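Local coordinates for nitroreductase family protein (Sphingopyxis sp., PDB 7DP1) that reduces nitro groups, probably those of dinitroaniline herbicides, as an FMN- and NADPH-dependent nitroreductase, at residues 53-59 with 135-141. The protein carries 1 engineered substitution. Residues are numbered along the deposited sequence; the frame is centred on the assembly and turned at random.
Sequences WQATVVT and PVMLFLH
The imidazole of His141 lies across the backbone of Gln54: Gln54 O sits over one ring face, displaced toward the rim, and Gln54 CB makes a CH-pi contact 4.0 Å from the ring centroid, 27° off the normal. A chi1 of 54° tucks CG in among the backbone atoms and turns the ring toward the neighbouring strand, where His141 NE2, with its partner near the ring plane, forms a 3.1 Å hydrogen bond with Thr56 OG1. His141 ND1 hydrogen-bonds to Gln195 OE1 of the next strand, so both ring nitrogens are engaged and the flip of the ring is probably fixed.

Between the strands, three hydrogen-bonded pairs, Gln54–His141, Thr56–Phe139 and Val58–Met137, set an antiparallel register. Val58 N to Met137 O is 2.8 Å and almost straight at 178°. On the His141 face, Val58 CG2 reaches Phe139 CE2 at 4.0 Å. Ala55, Val57, Leu138 and Leu140 give the other face an apolar middle, in which Leu138 CD1 touches both Ala55 CB (3.8 Å) and Val57 CG2 (3.9 Å). Where strand 54-59 begins, Leu140 CD1 meets Trp53 CB at 3.7 Å. Toward Pro135, Thr59 OG1 donates to Pro135 O at 2.8 Å. Helix 182-189 packs on Val58 and Phe139, and Trp157 of helix 148-167 on Ala55, Leu138 and Leu140.

Strand 195-204 hydrogen-bonds to 136-143 through its backbone, and residues 55-58 pair in parallel with a strand of the second subunit; such a helix-flanked central antiparallel sheet extended by the partner's C-terminal strand is characteristic of the dimeric FMN-dependent nitroreductase fold.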
ATOM      1  N   TRP A  53       7.846   1.732  -7.316  1.00 25.17           N
ATOM      2  CA  TRP A  53       7.759   3.109  -6.849  1.00 26.27           C
ATOM      3  C   TRP A  53       8.937   4.005  -7.252  1.00 29.77           C
ATOM      4  O   TRP A  53      10.099   3.599  -7.211  1.00 31.03           O
ATOM      5  CB  TRP A  53       7.600   3.151  -5.324  1.00 23.80           C
ATOM      6  CG  TRP A  53       8.573   2.340  -4.550  1.00 31.18           C
ATOM      7  CD1 TRP A  53       9.802   2.735  -4.096  1.00 25.15           C
ATOM      8  CD2 TRP A  53       8.401   0.983  -4.116  1.00 31.46           C
ATOM      9  NE1 TRP A  53      10.404   1.706  -3.414  1.00 30.11           N
ATOM     10  CE2 TRP A  53       9.566   0.619  -3.416  1.00 30.17           C
ATOM     11  CE3 TRP A  53       7.366   0.039  -4.253  1.00 33.66           C
ATOM     12  CZ2 TRP A  53       9.742  -0.656  -2.859  1.00 30.20           C
ATOM     13  CZ3 TRP A  53       7.531  -1.225  -3.682  1.00 26.64           C
ATOM     14  CH2 TRP A  53       8.713  -1.560  -2.999  1.00 28.30           C
ATOM     15  N   GLN A  54       8.620   5.237  -7.613  1.00 25.13           N
ATOM     16  CA  GLN A  54       9.649   6.254  -7.891  1.00 33.55           C
ATOM     17  C   GLN A  54       9.218   7.547  -7.231  1.00 29.77           C
ATOM     18  O   GLN A  54       8.037   7.875  -7.232  1.00 35.53           O
ATOM     19  CB  GLN A  54       9.843   6.465  -9.394  1.00 38.90           C
ATOM     20  CG  GLN A  54      10.599   5.350 -10.085  1.00 53.04           C
ATOM     21  CD  GLN A  54      10.653   5.535 -11.591  1.00 66.81           C
ATOM     22  OE1 GLN A  54       9.888   4.924 -12.337  1.00 73.13           O
ATOM     23  NE2 GLN A  54      11.543   6.401 -12.042  1.00 72.04           N
ATOM     24  N   ALA A  55      10.157   8.300  -6.686  1.00 28.55           N
ATOM     25  CA  ALA A  55       9.751   9.501  -5.979  1.00 30.09           C
ATOM     26  C   ALA A  55      10.617  10.685  -6.313  1.00 36.24           C
ATOM     27  O   ALA A  55      11.833  10.573  -6.398  1.00 45.81           O
ATOM     28  CB  ALA A  55       9.760   9.267  -4.476  1.00 26.39           C
ATOM     29  N   THR A  56       9.966  11.827  -6.484  1.00 37.06           N
ATOM     30  CA  THR A  56      10.654  13.091  -6.616  1.00 35.35           C
ATOM     31  C   THR A  56      10.387  13.944  -5.377  1.00 41.72           C
ATOM     32  O   THR A  56       9.260  14.381  -5.131  1.00 36.99           O
ATOM     33  CB  THR A  56      10.219  13.818  -7.883  1.00 43.48           C
ATOM     34  OG1 THR A  56      10.549  12.989  -9.003  1.00 40.45           O
ATOM     35  CG2 THR A  56      10.940  15.175  -8.014  1.00 37.05           C
ATOM     36  N   VAL A  57      11.429  14.145  -4.581  1.00 32.33           N
ATOM     37  CA  VAL A  57      11.312  14.906  -3.343  1.00 33.84           C
ATOM     38  C   VAL A  57      11.711  16.337  -3.562  1.00 44.92           C
ATOM     39  O   VAL A  57      12.862  16.617  -3.933  1.00 43.33           O
ATOM     40  CB  VAL A  57      12.181  14.299  -2.245  1.00 36.36           C
ATOM     41  CG1 VAL A  57      12.024  15.070  -0.950  1.00 43.87           C
ATOM     42  CG2 VAL A  57      11.806  12.811  -2.060  1.00 36.87           C
ATOM     43  N   VAL A  58      10.780  17.257  -3.313  1.00 45.26           N
ATOM     44  CA  VAL A  58      11.091  18.664  -3.537  1.00 44.91           C
ATOM     45  C   VAL A  58      11.011  19.513  -2.271  1.00 40.22           C
ATOM     46  O   VAL A  58      10.300  19.184  -1.324  1.00 46.70           O
ATOM     47  CB  VAL A  58      10.169  19.276  -4.617  1.00 46.47           C
ATOM     48  CG1 VAL A  58      10.325  18.523  -5.928  1.00 41.83           C
ATOM     49  CG2 VAL A  58       8.717  19.284  -4.155  1.00 45.40           C
ATOM     50  N   THR A  59      11.793  20.590  -2.253  1.00 46.46           N
ATOM     51  CA  THR A  59      11.782  21.529  -1.145  1.00 46.68           C
ATOM     52  C   THR A  59      12.229  22.917  -1.632  1.00 52.10           C
ATOM     53  O   THR A  59      12.638  23.081  -2.790  1.00 53.57           O
ATOM     54  CB  THR A  59      12.694  21.073   0.005  1.00 48.60           C
ATOM     55  OG1 THR A  59      12.412  21.850   1.179  1.00 52.42           O
ATOM     56  CG2 THR A  59      14.168  21.267  -0.385  1.00 45.00           C
ATOM     57  N   PRO A 135       7.309  21.771   4.697  1.00 49.91           N
ATOM     58  CA  PRO A 135       8.529  22.254   4.030  1.00 50.10           C
ATOM     59  C   PRO A 135       9.009  21.349   2.899  1.00 49.05           C
ATOM     60  O   PRO A 135       9.766  21.799   2.042  1.00 49.31           O
ATOM     61  CB  PRO A 135       9.553  22.286   5.166  1.00 49.28           C
ATOM     62  CG  PRO A 135       9.096  21.212   6.087  1.00 60.03           C
ATOM     63  CD  PRO A 135       7.589  21.252   6.045  1.00 53.54           C
ATOM     64  N   VAL A 136       8.567  20.100   2.904  1.00 39.23           N
ATOM     65  CA  VAL A 136       9.018  19.089   1.950  1.00 49.33           C
ATOM     66  C   VAL A 136       7.820  18.418   1.299  1.00 48.34           C
ATOM     67  O   VAL A 136       6.821  18.159   1.966  1.00 48.95           O
ATOM     68  CB  VAL A 136       9.905  18.011   2.648  1.00 42.68           C
ATOM     69  CG1 VAL A 136      10.098  16.789   1.760  1.00 35.84           C
ATOM     70  CG2 VAL A 136      11.264  18.612   3.082  1.00 40.50           C
ATOM     71  N   MET A 137       7.892  18.167  -0.003  1.00 44.31           N
ATOM     72  CA  MET A 137       6.817  17.438  -0.677  1.00 36.33           C
ATOM     73  C   MET A 137       7.395  16.316  -1.538  1.00 40.61           C
ATOM     74  O   MET A 137       8.260  16.558  -2.385  1.00 42.24           O
ATOM     75  CB  MET A 137       5.964  18.378  -1.542  1.00 35.11           C
ATOM     76  CG  MET A 137       4.938  17.655  -2.419  1.00 37.92           C
ATOM     77  SD  MET A 137       3.605  16.881  -1.446  1.00 39.09           S
ATOM     78  CE  MET A 137       3.000  18.352  -0.595  1.00 32.09           C
ATOM     79  N   LEU A 138       6.925  15.094  -1.297  1.00 36.44           N
ATOM     80  CA  LEU A 138       7.312  13.923  -2.089  1.00 30.36           C
ATOM     81  C   LEU A 138       6.232  13.604  -3.086  1.00 29.27           C
ATOM     82  O   LEU A 138       5.071  13.388  -2.711  1.00 35.97           O
ATOM     83  CB  LEU A 138       7.554  12.709  -1.188  1.00 32.04           C
ATOM     84  CG  LEU A 138       7.850  11.359  -1.841  1.00 40.23           C
ATOM     85  CD1 LEU A 138       8.828  10.585  -0.994  1.00 45.81           C
ATOM     86  CD2 LEU A 138       6.577  10.538  -2.009  1.00 35.25           C
ATOM     87  N   PHE A 139       6.625  13.487  -4.341  1.00 32.48           N
ATOM     88  CA  PHE A 139       5.696  13.081  -5.377  1.00 29.68           C
ATOM     89  C   PHE A 139       6.026  11.665  -5.791  1.00 35.51           C
ATOM     90  O   PHE A 139       7.129  11.377  -6.293  1.00 31.99           O
ATOM     91  CB  PHE A 139       5.755  14.022  -6.570  1.00 29.91           C
ATOM     92  CG  PHE A 139       5.159  15.369  -6.299  1.00 35.40           C
ATOM     93  CD1 PHE A 139       3.788  15.521  -6.221  1.00 34.67           C
ATOM     94  CD2 PHE A 139       5.970  16.485  -6.125  1.00 35.45           C
ATOM     95  CE1 PHE A 139       3.220  16.768  -5.964  1.00 43.66           C
ATOM     96  CE2 PHE A 139       5.423  17.727  -5.868  1.00 38.75           C
ATOM     97  CZ  PHE A 139       4.034  17.881  -5.797  1.00 36.72           C
ATOM     98  N   LEU A 140       5.062  10.785  -5.557  1.00 24.54           N
ATOM     99  CA  LEU A 140       5.221   9.359  -5.821  1.00 32.56           C
ATOM    100  C   LEU A 140       4.674   9.048  -7.184  1.00 32.98           C
ATOM    101  O   LEU A 140       3.513   9.337  -7.470  1.00 39.09           O
ATOM    102  CB  LEU A 140       4.517   8.526  -4.725  1.00 28.05           C
ATOM    103  CG  LEU A 140       4.320   7.016  -4.915  1.00 38.05           C
ATOM    104  CD1 LEU A 140       5.611   6.327  -5.294  1.00 25.61           C
ATOM    105  CD2 LEU A 140       3.726   6.387  -3.618  1.00 27.21           C
ATOM    106  N   HIS A 141       5.518   8.500  -8.049  1.00 32.96           N
ATOM    107  CA  HIS A 141       5.074   8.193  -9.394  1.00 32.84           C
ATOM    108  C   HIS A 141       5.676   6.892  -9.896  1.00 38.50           C
ATOM    109  O   HIS A 141       6.528   6.298  -9.225  1.00 35.96           O
ATOM    110  CB  HIS A 141       5.425   9.327 -10.335  1.00 34.74           C
ATOM    111  CG  HIS A 141       6.880   9.691 -10.311  1.00 30.27           C
ATOM    112  ND1 HIS A 141       7.772   9.189 -11.212  1.00 37.93           N
ATOM    113  CD2 HIS A 141       7.566  10.525  -9.492  1.00 36.51           C
ATOM    114  CE1 HIS A 141       8.984   9.695 -10.957  1.00 41.52           C
ATOM    115  NE2 HIS A 141       8.878  10.500  -9.926  1.00 41.43           N
TER